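PDB 2O3I: hypothetical protein from Chromobacterium violaceum, which is of unknown function but belongs to the DUF917 family and has two domains resembling those of S-methyl thiohydantoin desulfurases, which hints at a related but unproven activity. Local coordinates for residues 25-28 with 29-32; 186-189 with 190-194; 241-244 with 245-248. The protein carries 2 engineered substitutions. All coordinates share one frame; numbering follows the deposited sequence.

Contact 1 of 3, residues 25-28 with 29-32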
loop_
_atom_site.group_PDB
_atom_site.type_symbol
_atom_site.label_atom_id
_atom_site.label_comp_id
_atom_site.label_asym_id
_atom_site.label_seq_id
_atom_site.Cartn_x
_atom_site.Cartn_y
_atom_site.Cartn_z
ATOM N N GLY A 25 9.934 14.827 -15.274
ATOM C CA GLY A 25 11.199 14.125 -15.116
ATOM C C GLY A 25 12.070 14.518 -13.929
ATOM O O GLY A 25 13.231 14.118 -13.856
ATOM N N GLY A 26 11.522 15.297 -13.000
ATOM C CA GLY A 26 12.291 15.707 -11.839
ATOM C C GLY A 26 12.975 17.037 -12.063
ATOM O O GLY A 26 13.393 17.342 -13.175
ATOM N N THR A 27 13.101 17.827 -11.002
ATOM C CA THR A 27 13.728 19.143 -11.085
ATOM C C THR A 27 15.240 19.061 -11.181
ATOM O O THR A 27 15.864 18.136 -10.650
ATOM C CB THR A 27 13.416 20.004 -9.852
ATOM O OG1 THR A 27 14.079 19.445 -8.712
ATOM C CG2 THR A 27 11.912 20.050 -9.588
HETATM N N MSE A 28 15.824 20.040 -11.863
HETATM C CA MSE A 28 17.266 20.110 -11.999
HETATM C C MSE A 28 17.810 20.420 -10.611
HETATM O O MSE A 28 18.934 20.056 -10.266
HETATM C CB MSE A 28 17.651 21.219 -12.979
HETATM C CG MSE A 28 17.319 20.905 -14.424
HETATM SE SE MSE A 28 17.481 22.455 -15.570
HETATM C CE MSE A 28 19.398 22.521 -15.770
ATOM N N ILE A 29 16.986 21.085 -9.812
ATOM C CA ILE A 29 17.363 21.450 -8.457
ATOM C C ILE A 29 17.762 20.218 -7.654
ATOM O O ILE A 29 18.849 20.166 -7.081
ATOM C CB ILE A 29 16.202 22.163 -7.757
ATOM C CG1 ILE A 29 15.749 23.352 -8.618
ATOM C CG2 ILE A 29 16.635 22.599 -6.359
ATOM C CD1 ILE A 29 14.501 24.073 -8.124
ATOM N N SER A 30 16.885 19.219 -7.623
ATOM C CA SER A 30 17.173 17.998 -6.885
ATOM C C SER A 30 18.248 17.183 -7.600
ATOM O O SER A 30 18.992 16.449 -6.968
ATOM C CB SER A 30 15.902 17.157 -6.700
ATOM O OG SER A 30 15.494 16.538 -7.906
ATOM N N ALA A 31 18.328 17.311 -8.921
ATOM C CA ALA A 31 19.338 16.581 -9.679
ATOM C C ALA A 31 20.718 17.147 -9.350
ATOM O O ALA A 31 21.682 16.398 -9.205
ATOM C CB ALA A 31 19.069 16.691 -11.174
ATOM N N ARG A 32 20.799 18.471 -9.229
ATOM C CA ARG A 32 22.054 19.149 -8.910
ATOM C C ARG A 32 22.466 18.874 -7.472
ATOM O O ARG A 32 23.651 18.736 -7.173
ATOM C CB ARG A 32 21.926 20.662 -9.155
ATOM C CG ARG A 32 22.094 21.056 -10.632
ATOM C CD ARG A 32 21.702 22.503 -10.921
ATOM N NE ARG A 32 21.903 22.853 -12.328
ATOM C CZ ARG A 32 21.352 23.907 -12.932
ATOM N NH1 ARG A 32 20.562 24.725 -12.252
ATOM N NH2 ARG A 32 21.575 24.136 -14.221
#

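Contact 2 of 3, residues 186-189 with 190-194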
loop_
_atom_site.group_PDB
_atom_site.type_symbol
_atom_site.label_atom_id
_atom_site.label_comp_id
_atom_site.label_asym_id
_atom_site.label_seq_id
_atom_site.Cartn_x
_atom_site.Cartn_y
_atom_site.Cartn_z
ATOM N N VAL A 186 -2.171 -0.365 -11.599
ATOM C CA VAL A 186 -2.510 -0.886 -10.280
ATOM C C VAL A 186 -1.304 -0.809 -9.347
ATOM O O VAL A 186 -1.413 -0.351 -8.208
ATOM C CB VAL A 186 -2.986 -2.360 -10.361
ATOM C CG1 VAL A 186 -3.430 -2.837 -8.985
ATOM C CG2 VAL A 186 -4.129 -2.492 -11.364
ATOM N N VAL A 187 -0.155 -1.262 -9.835
ATOM C CA VAL A 187 1.061 -1.233 -9.039
ATOM C C VAL A 187 1.378 0.194 -8.610
ATOM O O VAL A 187 1.694 0.446 -7.451
ATOM C CB VAL A 187 2.250 -1.821 -9.831
ATOM C CG1 VAL A 187 3.571 -1.454 -9.162
ATOM C CG2 VAL A 187 2.098 -3.333 -9.920
ATOM N N GLU A 188 1.279 1.128 -9.547
ATOM C CA GLU A 188 1.560 2.522 -9.242
ATOM C C GLU A 188 0.558 3.063 -8.222
ATOM O O GLU A 188 0.911 3.852 -7.347
ATOM C CB GLU A 188 1.501 3.351 -10.518
ATOM C CG GLU A 188 1.925 4.788 -10.342
ATOM C CD GLU A 188 1.800 5.568 -11.630
ATOM O OE1 GLU A 188 0.664 5.701 -12.128
ATOM O OE2 GLU A 188 2.832 6.038 -12.148
ATOM N N GLN A 189 -0.693 2.637 -8.346
ATOM C CA GLN A 189 -1.746 3.072 -7.434
ATOM C C GLN A 189 -1.480 2.615 -6.011
ATOM O O GLN A 189 -1.924 3.242 -5.057
ATOM C CB GLN A 189 -3.097 2.528 -7.890
ATOM C CG GLN A 189 -3.665 3.230 -9.103
ATOM C CD GLN A 189 -4.927 2.569 -9.606
ATOM O OE1 GLN A 189 -5.518 3.010 -10.590
ATOM N NE2 GLN A 189 -5.346 1.504 -8.937
HETATM N N MSE A 190 -0.751 1.517 -5.869
HETATM C CA MSE A 190 -0.447 0.987 -4.549
HETATM C C MSE A 190 0.891 1.457 -3.990
HETATM O O MSE A 190 1.058 1.561 -2.773
HETATM C CB MSE A 190 -0.486 -0.536 -4.588
HETATM C CG MSE A 190 -1.843 -1.077 -4.969
HETATM SE SE MSE A 190 -1.862 -2.993 -5.025
HETATM C CE MSE A 190 -3.732 -3.273 -5.437
ATOM N N LEU A 191 1.835 1.751 -4.881
ATOM C CA LEU A 191 3.156 2.198 -4.466
ATOM C C LEU A 191 3.141 3.604 -3.882
ATOM O O LEU A 191 3.699 3.847 -2.811
ATOM C CB LEU A 191 4.127 2.156 -5.650
ATOM C CG LEU A 191 4.489 0.790 -6.243
ATOM C CD1 LEU A 191 5.331 0.997 -7.484
ATOM C CD2 LEU A 191 5.246 -0.041 -5.230
ATOM N N ARG A 192 2.493 4.527 -4.579
ATOM C CA ARG A 192 2.454 5.910 -4.126
ATOM C C ARG A 192 1.886 6.138 -2.722
ATOM O O ARG A 192 2.423 6.935 -1.958
ATOM C CB ARG A 192 1.717 6.774 -5.160
ATOM C CG ARG A 192 2.441 6.849 -6.510
ATOM C CD ARG A 192 1.761 7.813 -7.481
ATOM N NE ARG A 192 2.377 7.812 -8.809
ATOM C CZ ARG A 192 3.583 8.298 -9.091
ATOM N NH1 ARG A 192 4.330 8.841 -8.138
ATOM N NH2 ARG A 192 4.048 8.236 -10.331
ATOM N N PRO A 193 0.793 5.450 -2.359
ATOM C CA PRO A 193 0.255 5.671 -1.011
ATOM C C PRO A 193 1.203 5.194 0.089
ATOM O O PRO A 193 1.280 5.793 1.162
ATOM C CB PRO A 193 -1.054 4.885 -1.032
ATOM C CG PRO A 193 -1.472 4.984 -2.468
ATOM C CD PRO A 193 -0.175 4.717 -3.192
ATOM N N ILE A 194 1.920 4.111 -0.188
ATOM C CA ILE A 194 2.869 3.549 0.763
ATOM C C ILE A 194 3.940 4.579 1.108
ATOM O O ILE A 194 4.430 4.626 2.235
ATOM C CB ILE A 194 3.523 2.272 0.185
ATOM C CG1 ILE A 194 2.471 1.164 0.085
ATOM C CG2 ILE A 194 4.695 1.834 1.050
ATOM C CD1 ILE A 194 2.930 -0.068 -0.630
#

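Contact 3 of 3, residues 241-244 with 245-248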
loop_
_atom_site.group_PDB
_atom_site.type_symbol
_atom_site.label_atom_id
_atom_site.label_comp_id
_atom_site.label_asym_id
_atom_site.label_seq_id
_atom_site.Cartn_x
_atom_site.Cartn_y
_atom_site.Cartn_z
ATOM N N VAL A 241 23.483 27.468 -27.835
ATOM C CA VAL A 241 22.075 27.570 -28.209
ATOM C C VAL A 241 21.331 28.486 -27.238
ATOM O O VAL A 241 20.853 28.051 -26.185
ATOM C CB VAL A 241 21.424 26.156 -28.265
ATOM C CG1 VAL A 241 21.825 25.352 -27.056
ATOM C CG2 VAL A 241 19.918 26.265 -28.355
ATOM N N LYS A 242 21.240 29.761 -27.614
ATOM C CA LYS A 242 20.602 30.782 -26.784
ATOM C C LYS A 242 19.258 31.287 -27.320
ATOM O O LYS A 242 18.648 32.183 -26.735
ATOM C CB LYS A 242 21.553 31.971 -26.625
ATOM C CG LYS A 242 22.931 31.633 -26.051
ATOM C CD LYS A 242 23.825 32.869 -26.053
ATOM C CE LYS A 242 25.169 32.610 -25.396
ATOM N NZ LYS A 242 25.027 32.279 -23.951
ATOM N N THR A 243 18.809 30.723 -28.434
ATOM C CA THR A 243 17.541 31.113 -29.036
ATOM C C THR A 243 16.749 29.879 -29.437
ATOM O O THR A 243 17.323 28.824 -29.727
ATOM C CB THR A 243 17.741 31.953 -30.310
ATOM O OG1 THR A 243 18.470 31.181 -31.272
ATOM C CG2 THR A 243 18.495 33.234 -30.006
ATOM N N ALA A 244 15.428 30.022 -29.466
ATOM C CA ALA A 244 14.552 28.928 -29.854
ATOM C C ALA A 244 14.936 28.420 -31.245
ATOM O O ALA A 244 14.961 27.213 -31.486
ATOM C CB ALA A 244 13.093 29.399 -29.842
ATOM N N GLU A 245 15.237 29.342 -32.156
ATOM C CA GLU A 245 15.624 28.982 -33.518
ATOM C C GLU A 245 16.901 28.148 -33.494
ATOM O O GLU A 245 17.017 27.149 -34.204
ATOM C CB GLU A 245 15.860 30.237 -34.356
ATOM C CG GLU A 245 16.122 29.961 -35.829
ATOM C CD GLU A 245 16.446 31.226 -36.616
ATOM O OE1 GLU A 245 15.804 32.267 -36.355
ATOM O OE2 GLU A 245 17.329 31.177 -37.500
ATOM N N ALA A 246 17.861 28.567 -32.676
ATOM C CA ALA A 246 19.118 27.840 -32.558
ATOM C C ALA A 246 18.874 26.448 -31.981
ATOM O O ALA A 246 19.560 25.498 -32.338
ATOM C CB ALA A 246 20.091 28.614 -31.665
HETATM N N MSE A 247 17.899 26.327 -31.084
HETATM C CA MSE A 247 17.596 25.028 -30.483
HETATM C C MSE A 247 17.091 24.082 -31.560
HETATM O O MSE A 247 17.539 22.936 -31.653
HETATM C CB MSE A 247 16.552 25.181 -29.368
HETATM C CG MSE A 247 16.000 23.865 -28.826
HETATM SE SE MSE A 247 17.363 22.614 -28.205
HETATM C CE MSE A 247 17.251 22.975 -26.308
ATOM N N LEU A 248 16.164 24.571 -32.379
ATOM C CA LEU A 248 15.611 23.767 -33.462
ATOM C C LEU A 248 16.709 23.400 -34.461
ATOM O O LEU A 248 16.747 22.277 -34.969
ATOM C CB LEU A 248 14.492 24.526 -34.177
ATOM C CG LEU A 248 13.245 24.817 -33.340
ATOM C CD1 LEU A 248 12.323 25.722 -34.138
ATOM C CD2 LEU A 248 12.535 23.518 -32.967
#

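Contact 1 of 3, residues 25-28 with 29-32
The guanidinium of Arg32 has the methyl end of selenomethionine Met28 over one of its faces, with CE 3.1 Å from NH2 and 3.7 Å from CZ. The two side chains lie alongside each other one helical turn apart and point the same way. Met28 is straight as far as its selenium, but a bend about the last bond (chi3 78°) swings CE over the face of the guanidinium. The polar end of Arg32 is engaged elsewhere: NH2 forms a salt bridge with Glu11 and a hydrogen bond with Gln329, so the group is held from the side of helix 10-19 and from the loop carrying Gln329 while the methyl covers one face. Leu14, Gln15 and Cys18 of the same helix, with Ala111 of helix 111-124, pack on Met28. Beneath this pair the first turn of helix 28-35 is closed by backbone bonds, Arg32 N to Met28 O at 2.7 Å and Ala31 N to Thr27 O at 3.1 Å. Thr27 occupies the N-cap. Thr27 OG1 stands between its own backbone N and carbonyl carbon (chi1 69°), turned toward the start of the helix, 3.3 Å from Ser30 OG and bonded outside the turn to Asn75. Ser30 OG also lies 3.2 Å from Thr27 O. Asp336 accepts from Met28 N, placing a carboxylate at the helix start, where it would probably be stabilised by the helix dipole. Gly25 and Gly26 lead in with positive phi angles, and Gly25 is tied to Glu300. The whole is a threonine N-cap at the end of a glycine-rich loop, where the start of helix 28-35 packs on helices 10-19 and 111-124 and also meets Glu300, Gln329 and Asp336 from the C-terminal S-Me-THD-like region.

Contact 2 of 3, residues 186-189 with 190-194
Val187 and Leu191 press together one turn apart on helix 183-194, which is kinked at Pro193 and packed between the mixed beta-sheet and the second subunit. Their methyls run in the same direction, and CG1 of Val187 reaches CD1 of Leu191 at 3.5 Å, tighter than usual for two carbons. Strands 156-159, 61-69 and 165-171 receive this flank through Leu158, Met68 and Val170. Next to it, the extended selenomethionine Met190 brings CE to 3.6 Å from Val186 CG1, and Asn197 and Gln199 of the second subunit pack on this pair, so the helix also contributes to the dimer interface. Gln189 also reaches that subunit, its NE2 bonding to Asn197 OD1 there.

The exposed Arg192 forms the solvent side and bridges back to a buried Glu188, its NH2 making a salt bridge 3.1 Å from OE2 with an N-H...O angle of 149°. The carboxylate is met from above its plane, which lies 45° from that of the guanidinium, so the pair does not form a flat bidentate bridge; OE2 also accepts from Leu141 N. Where the helix bends, the proline N makes no bond to the turn before, and Pro193 CD sits 3.0 Å from Gln189 O.

Contact 3 of 3, residues 241-244 with 245-248
The chain passes extended through Thr243 (phi -135°, psi 153°) and then coils at once into helix 244-255, where Met247 N bonds to Thr243 O at 2.9 Å, and Leu248 N to Ala244 O at 3.0 Å. Thr243 turns its hydroxyl toward the first turn: OG1 lies between the backbone N and the carbonyl carbon, where it accepts from Ala246 N at 3.0 Å with an N-H...O angle of 150°. The methyl of Ala246 comes up beside the same oxygen, CB to OG1 3.1 Å. A second amide of this first turn, that of Ala244, is taken by Glu325, so side-chain oxygens meet the N-H groups of Ala244 and Ala246, and the negative charge there would suit the positive end of the helix dipole.

On the inner side Val241, two residues ahead of the cap, reaches forward with CG2 anti to its backbone N. Val241 CG2 lies 3.7 Å from Met247 CB and presses closely on Met247 CA at 3.4 Å. Phe323 and Leu236 pack against Val241, while the bent selenomethionine chain of Met247 extends to Leu232, Phe323 and Ile356. Ala244 touches Ala354 of strand 352-358. Lys242 leads outward to Glu327 in a salt bridge. Together these features make a classic threonine N-cap, with an apolar contact across its first turn, seating helix 244-255 on the antiparallel sheet of the C-terminal S-Me-THD-like domain.

Contacts 1 and 3 both have a threonine at the N-cap position of a helix, whereas contact 2 lies along a helix and runs to a proline kink. Contacts 1 and 2 are buried. Contact 1 is the most central, about 10 Å between its centre and that of the chain, and sets a methyl over a guanidinium whose charge is claimed by the same chain. Contact 2 joins apolar pairs to a Glu-Arg salt bridge, between the mixed sheet and the second subunit. Contact 3, partly buried and farthest out, combines a capping bond with valine packing over the antiparallel sheet. Contacts 2 and 3 fall on opposite sides of the chain's centre, and no two contacts touch.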